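Local coordinates for protein endoglucanase A (Clostridium acetobutylicum, PDB 3IK2) that probably hydrolyses internal beta-1,4-glucosidic bonds of cellulose and related glucans, as an endo-acting glycoside hydrolase of family 44 with a TIM-like barrel, at residues Thr33-Gly38 with His88-Ala93; Thr68-Pro73 with Ala81-Ala86; Gly228-Ala231 with Phe235-Ser238. All coordinates share one frame; numbering follows the deposited sequence.

Interaction 1 of 3, residues Thr33-Gly38 with His88-Ala93; sequences TARRIG and HDKSLA
Arg35 carries its CG opposite the carbonyl carbon (chi1 -67°) and bends again at chi3 (80°), a fold of the chain that turns the guanidinium toward the helix carrying Ser91, whose own OG lies beside its backbone N. The hydroxyl meets the guanidinium at its edge, almost exactly in its plane, where Arg35 NH1 donates to Ser91 OG at 2.7 Å with an N-H...O angle of 146°. The chain of the arginine also passes close to the hydroxyl, Arg35 CD standing 3.6 Å from Ser91 OG. Arg35 NH1 comes within 3.3 Å of Ser91 N, but both are donors and no bond forms between them; NH1 instead takes Phe87 O, one turn earlier in the helix, as a second acceptor. Ser91 OG is in turn bonded to Ser99 OG on the next barrel strand.

Lys90 approaches differently. Its extended chain crosses that of Arg35 at about a right angle, with CG over one guanidinium face and Lys90 CD 3.6 Å from Arg35 NH2. The two cationic ends, Arg35 NH2 and Lys90 NZ, are 4.4 Å apart, a closeness that Asp26 probably makes tolerable; its carboxylate forms salt bridges to Arg35 NE through one oxygen and to Lys90 NZ through the other.

Arg35 is thus held by a hydroxyl, a main-chain carbonyl and an acid. Strand 34-37, helix 82-93 and strand 99-103, with a long excursion between the first two, form a beta-alpha-beta crossover of the TIM barrel, the first strand's outward arginine being bonded to the helix that covers it.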
# COMPACT_ATOMS: atom_id res chain seq x y z
N THR A 33 1.91 4.53 -10.06
CA THR A 33 3.12 5.30 -9.80
C THR A 33 4.10 4.55 -8.88
O THR A 33 5.16 5.09 -8.56
CB THR A 33 2.81 6.65 -9.13
OG1 THR A 33 2.23 6.43 -7.84
CG2 THR A 33 1.88 7.55 -10.00
N ALA A 34 3.74 3.34 -8.47
CA ALA A 34 4.55 2.52 -7.55
C ALA A 34 4.17 1.07 -7.70
O ALA A 34 3.00 0.75 -7.97
CB ALA A 34 4.37 2.94 -6.11
N ARG A 35 5.16 0.19 -7.58
CA ARG A 35 4.92 -1.25 -7.64
C ARG A 35 5.69 -1.99 -6.55
O ARG A 35 6.81 -1.60 -6.21
CB ARG A 35 5.24 -1.80 -9.06
CG ARG A 35 4.29 -1.29 -10.16
CD ARG A 35 4.90 -1.52 -11.55
NE ARG A 35 4.76 -2.91 -12.05
CZ ARG A 35 5.76 -3.79 -12.18
NH1 ARG A 35 7.01 -3.45 -11.89
NH2 ARG A 35 5.52 -5.01 -12.65
N ARG A 36 5.06 -3.00 -5.96
CA ARG A 36 5.69 -3.86 -4.93
C ARG A 36 5.81 -5.30 -5.40
O ARG A 36 4.86 -5.85 -5.99
CB ARG A 36 4.86 -3.83 -3.63
CG ARG A 36 5.19 -4.90 -2.55
CD ARG A 36 4.37 -4.57 -1.35
NE ARG A 36 4.59 -5.28 -0.09
CZ ARG A 36 3.84 -6.29 0.35
NH1 ARG A 36 2.88 -6.83 -0.41
NH2 ARG A 36 4.06 -6.80 1.55
N ILE A 37 6.95 -5.93 -5.11
CA ILE A 37 7.03 -7.40 -5.13
C ILE A 37 7.19 -7.86 -3.68
O ILE A 37 8.17 -7.53 -3.02
CB ILE A 37 8.09 -8.00 -6.11
CG1 ILE A 37 8.03 -9.55 -6.08
CG2 ILE A 37 9.52 -7.44 -5.88
CD1 ILE A 37 9.05 -10.25 -7.02
N GLY A 38 6.15 -8.53 -3.16
CA GLY A 38 6.05 -8.84 -1.74
C GLY A 38 4.92 -9.80 -1.42
O GLY A 38 4.40 -10.48 -2.30
N HIS A 88 11.60 -5.20 -11.69
CA HIS A 88 12.08 -3.80 -11.74
C HIS A 88 12.30 -3.28 -13.16
O HIS A 88 12.13 -2.09 -13.41
CB HIS A 88 13.33 -3.56 -10.89
CG HIS A 88 13.70 -2.10 -10.78
ND1 HIS A 88 12.83 -1.14 -10.33
CD2 HIS A 88 14.85 -1.45 -11.07
CE1 HIS A 88 13.41 0.04 -10.36
NE2 HIS A 88 14.65 -0.12 -10.79
N ASP A 89 12.68 -4.16 -14.08
CA ASP A 89 12.77 -3.81 -15.50
C ASP A 89 11.44 -3.31 -16.05
O ASP A 89 11.41 -2.37 -16.86
CB ASP A 89 13.22 -5.01 -16.34
CG ASP A 89 14.70 -5.27 -16.27
OD1 ASP A 89 15.43 -4.50 -15.61
OD2 ASP A 89 15.14 -6.27 -16.87
N LYS A 90 10.34 -3.98 -15.64
CA LYS A 90 9.01 -3.59 -16.05
C LYS A 90 8.61 -2.26 -15.42
O LYS A 90 8.04 -1.42 -16.09
CB LYS A 90 8.00 -4.70 -15.73
CG LYS A 90 6.70 -4.63 -16.56
CD LYS A 90 5.78 -5.83 -16.19
CE LYS A 90 4.35 -5.67 -16.71
NZ LYS A 90 3.37 -6.71 -16.05
N SER A 91 8.93 -2.05 -14.14
CA SER A 91 8.74 -0.75 -13.50
C SER A 91 9.39 0.34 -14.35
O SER A 91 8.77 1.36 -14.61
CB SER A 91 9.35 -0.71 -12.08
OG SER A 91 8.50 -1.33 -11.12
N LEU A 92 10.64 0.14 -14.74
CA LEU A 92 11.37 1.13 -15.56
C LEU A 92 10.78 1.36 -16.97
O LEU A 92 10.67 2.51 -17.42
CB LEU A 92 12.85 0.76 -15.64
CG LEU A 92 13.62 0.89 -14.32
CD1 LEU A 92 14.98 0.21 -14.42
CD2 LEU A 92 13.78 2.33 -13.85
N ALA A 93 10.39 0.28 -17.64
CA ALA A 93 9.72 0.33 -18.92
C ALA A 93 8.41 1.08 -18.83
O ALA A 93 8.02 1.69 -19.79
CB ALA A 93 9.47 -1.06 -19.46

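Interaction 2 of 3, residues Thr68-Pro73 with Ala81-Ala86; sequences TLYDVP and ASVYTA
Tyr70 and Val72 face helix 82-93 from the end of helix 65-69, which closes in a Schellman motif: Asp71, with positive phi, is its C-prime residue, Asp71 N reaches Thr68 O at 3.1 Å, and Val72 N bonds to Leu67 O. This reversal of the chain brings two side chains from just beyond the helix against the first turns of the next one.

Tyr70 can be followed outward. CB lies 4.0 Å from Val83 O, a loose contact with the helix backbone. With CG placed beside the backbone N (chi1 -69°), the ring then runs past the valine: CG is near Val83 CG1, and CD1 makes the closest approach of the ring, 3.6 Å from Val83 CG1. The methyl comes in obliquely. The ring also stands edge-to-face with Trp66, and the hydroxyl end reaches Ile37 of the barrel strand. The Tyr70 main chain joins in as well, its carbonyl O lying 3.6 Å from Ala86 CB, one turn along the helix from Val83.

Val72 fills the neighbouring position with both of its branches. Its CG2 lies against the helix backbone, 3.7 Å from Ser82 O and 3.8 Å from Val83 CA, with Ala86 CB a little farther off, and also faces Val83 CG2. No hydrogen bond crosses between the segments, which meet by van der Waals packing, mostly of apolar groups. The other branch, anti to the backbone N, points to the start of the helix, where Val72 CG1 comes to 3.3 Å from Ser82 OG, a hydroxyl whose hydrogen-bond partner is Lys76 O.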
# COMPACT_ATOMS: atom_id res chain seq x y z
N THR A 68 7.00 -17.85 -13.16
CA THR A 68 5.89 -17.72 -14.11
C THR A 68 5.10 -16.42 -13.94
O THR A 68 4.83 -15.75 -14.93
CB THR A 68 4.96 -19.00 -14.14
OG1 THR A 68 4.24 -19.13 -12.90
CG2 THR A 68 5.80 -20.26 -14.37
N LEU A 69 4.75 -16.06 -12.70
CA LEU A 69 4.04 -14.84 -12.38
C LEU A 69 4.72 -13.58 -12.92
O LEU A 69 4.05 -12.65 -13.39
CB LEU A 69 3.81 -14.73 -10.85
CG LEU A 69 2.91 -13.57 -10.37
CD1 LEU A 69 1.48 -13.72 -10.92
CD2 LEU A 69 2.91 -13.37 -8.84
N TYR A 70 6.04 -13.55 -12.86
CA TYR A 70 6.79 -12.36 -13.30
C TYR A 70 7.34 -12.49 -14.72
O TYR A 70 8.09 -11.64 -15.19
CB TYR A 70 7.85 -11.97 -12.25
CG TYR A 70 7.16 -11.45 -10.99
CD1 TYR A 70 6.94 -12.27 -9.89
CD2 TYR A 70 6.68 -10.14 -10.94
CE1 TYR A 70 6.25 -11.78 -8.75
CE2 TYR A 70 5.98 -9.65 -9.81
CZ TYR A 70 5.77 -10.47 -8.73
OH TYR A 70 5.10 -9.97 -7.63
N ASP A 71 6.93 -13.56 -15.42
CA ASP A 71 7.14 -13.68 -16.87
C ASP A 71 8.63 -13.72 -17.22
O ASP A 71 9.06 -13.15 -18.23
CB ASP A 71 6.45 -12.53 -17.60
CG ASP A 71 4.95 -12.53 -17.38
OD1 ASP A 71 4.32 -13.59 -17.59
OD2 ASP A 71 4.37 -11.47 -17.02
N VAL A 72 9.39 -14.39 -16.36
CA VAL A 72 10.81 -14.63 -16.56
C VAL A 72 10.94 -15.63 -17.71
O VAL A 72 10.30 -16.68 -17.66
CB VAL A 72 11.43 -15.23 -15.26
CG1 VAL A 72 12.92 -15.48 -15.43
CG2 VAL A 72 11.15 -14.34 -14.05
N PRO A 73 11.76 -15.32 -18.73
CA PRO A 73 11.95 -16.31 -19.81
C PRO A 73 12.74 -17.54 -19.33
O PRO A 73 13.58 -17.45 -18.40
CB PRO A 73 12.70 -15.53 -20.89
CG PRO A 73 13.37 -14.38 -20.16
CD PRO A 73 12.55 -14.08 -18.95
N ALA A 81 18.09 -13.64 -9.05
CA ALA A 81 17.15 -12.54 -8.92
C ALA A 81 16.39 -12.21 -10.20
O ALA A 81 15.80 -11.14 -10.33
CB ALA A 81 17.84 -11.30 -8.33
N SER A 82 16.37 -13.15 -11.14
CA SER A 82 15.67 -12.92 -12.41
C SER A 82 14.20 -12.51 -12.23
O SER A 82 13.65 -11.76 -13.04
CB SER A 82 15.80 -14.14 -13.35
OG SER A 82 14.99 -15.22 -12.93
N VAL A 83 13.56 -12.99 -11.16
CA VAL A 83 12.21 -12.59 -10.83
C VAL A 83 12.16 -11.07 -10.52
O VAL A 83 11.32 -10.34 -11.05
CB VAL A 83 11.65 -13.45 -9.64
CG1 VAL A 83 10.37 -12.83 -9.03
CG2 VAL A 83 11.42 -14.94 -10.05
N TYR A 84 13.08 -10.62 -9.66
CA TYR A 84 13.19 -9.20 -9.25
C TYR A 84 13.70 -8.29 -10.38
O TYR A 84 13.26 -7.14 -10.50
CB TYR A 84 14.07 -9.07 -8.00
CG TYR A 84 13.39 -9.50 -6.70
CD1 TYR A 84 13.48 -8.71 -5.56
CD2 TYR A 84 12.68 -10.69 -6.62
CE1 TYR A 84 12.88 -9.09 -4.38
CE2 TYR A 84 12.06 -11.08 -5.45
CZ TYR A 84 12.17 -10.27 -4.33
OH TYR A 84 11.59 -10.65 -3.15
N THR A 85 14.62 -8.78 -11.19
CA THR A 85 15.04 -7.97 -12.33
C THR A 85 13.95 -7.89 -13.43
O THR A 85 13.73 -6.82 -14.01
CB THR A 85 16.50 -8.30 -12.82
OG1 THR A 85 16.57 -9.62 -13.36
CG2 THR A 85 17.49 -8.19 -11.64
N ALA A 86 13.19 -8.95 -13.66
CA ALA A 86 12.05 -8.83 -14.57
C ALA A 86 11.07 -7.78 -14.01
O ALA A 86 10.63 -6.88 -14.73
CB ALA A 86 11.34 -10.18 -14.78

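Interaction 3 of 3, residues Gly228-Ala231 with Phe235-Ser238; sequences GFSA and FNSS
Segment 228-231 begins helix 229-234, which follows strand 220-226 of the TIM barrel and has Gly228 at its N-cap; 235-238 leaves the far end through a left-handed turn of three residues, Phe235, Asn236 and Ser237. The turn curls the departing chain back over the helix, bringing the CA atoms of Ala231 and Phe235 to 3.8 Å. Two main-chain bonds span the ends. Phe235 N to Ala231 O, at 3.2 Å, is the last helical one and is weak, bent to 126° at the hydrogen. Asn236 N to Ser230 O, at 3.1 Å, reaches back six residues where the alpha-helical bond reaches back four; it is straighter (157°), although its donor stands well above the carbonyl plane of Ser230. Phe235 CA also lies 3.3 Å from Ala231 O, a CA-H...O contact that adds to the weak bond on the same oxygen.

The side chains divide by polarity. Phe235 places CG anti to its backbone N (chi1 -159°), and the ring presents its edge to Ala231 O; Ala231 CB is 4.4 Å from Phe235 CD1. The ring itself stacks with Phe251 and also packs on Leu226 of the preceding barrel strand. Asn236 supplies the polar part, its ND2 making a weak bond to Ser182 O. Its OD1 turns back toward the helix and comes to 3.1 Å from Ser230 OG, which may donate to it, though another acceptor competes for that proton.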
# COMPACT_ATOMS: atom_id res chain seq x y z
N GLY A 228 -2.27 -6.66 9.88
CA GLY A 228 -3.60 -6.23 10.34
C GLY A 228 -3.66 -5.84 11.80
O GLY A 228 -2.67 -5.95 12.51
N PHE A 229 -4.83 -5.40 12.27
CA PHE A 229 -4.87 -4.70 13.55
C PHE A 229 -4.36 -5.55 14.70
O PHE A 229 -3.75 -5.02 15.65
CB PHE A 229 -6.30 -4.19 13.86
CG PHE A 229 -6.33 -3.19 14.96
CD1 PHE A 229 -6.38 -1.83 14.66
CD2 PHE A 229 -6.25 -3.59 16.30
CE1 PHE A 229 -6.39 -0.88 15.69
CE2 PHE A 229 -6.23 -2.65 17.33
CZ PHE A 229 -6.32 -1.29 17.03
N SER A 230 -4.64 -6.84 14.65
CA SER A 230 -4.18 -7.77 15.68
C SER A 230 -2.65 -7.75 15.89
O SER A 230 -2.18 -7.79 17.04
CB SER A 230 -4.69 -9.19 15.37
OG SER A 230 -3.97 -10.13 16.14
N ALA A 231 -1.89 -7.65 14.79
CA ALA A 231 -0.43 -7.45 14.86
C ALA A 231 -0.03 -6.07 15.30
O ALA A 231 1.01 -5.92 15.95
CB ALA A 231 0.24 -7.78 13.52
N PHE A 235 1.12 -7.71 18.57
CA PHE A 235 1.89 -8.56 17.64
C PHE A 235 1.30 -9.97 17.53
O PHE A 235 2.03 -10.98 17.58
CB PHE A 235 3.39 -8.56 17.99
CG PHE A 235 4.29 -8.98 16.84
CD1 PHE A 235 4.14 -8.42 15.56
CD2 PHE A 235 5.28 -9.93 17.04
CE1 PHE A 235 4.99 -8.79 14.49
CE2 PHE A 235 6.13 -10.32 15.97
CZ PHE A 235 5.97 -9.76 14.71
N ASN A 236 -0.03 -10.01 17.38
CA ASN A 236 -0.81 -11.25 17.20
C ASN A 236 -0.63 -12.21 18.41
O ASN A 236 -0.20 -13.38 18.25
CB ASN A 236 -0.42 -11.92 15.87
CG ASN A 236 -1.43 -12.96 15.40
OD1 ASN A 236 -2.61 -12.86 15.69
ND2 ASN A 236 -0.97 -13.95 14.64
N SER A 237 -0.95 -11.71 19.60
CA SER A 237 -0.73 -12.42 20.86
C SER A 237 0.67 -13.04 20.97
O SER A 237 0.84 -14.23 21.24
CB SER A 237 -1.82 -13.47 21.11
OG SER A 237 -3.05 -13.04 20.59
N SER A 238 1.67 -12.20 20.76
CA SER A 238 3.05 -12.63 20.86
C SER A 238 3.34 -13.12 22.28
O SER A 238 2.92 -12.46 23.25
CB SER A 238 3.96 -11.48 20.46
OG SER A 238 5.29 -11.91 20.34

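In the fold
From the N terminus the chain reaches strand 34-37 of the barrel early, and interaction 1 closes a long loop when helix 82-93 returns to that strand. Interaction 2 is nested inside this loop: it closes the short loop between the end of helix 65-69 and the start of helix 82-93. The two are neighbours, with centres 12 Å apart, and Ile37 of the strand packs against Val83 and Tyr84. Interaction 3 comes later in series, after strand 220-226, and joins the start of helix 229-234 to the residues that leave it, with three helical residues between. It lies across the chain's centre from interaction 1, about 10 Å away at the nearest atoms.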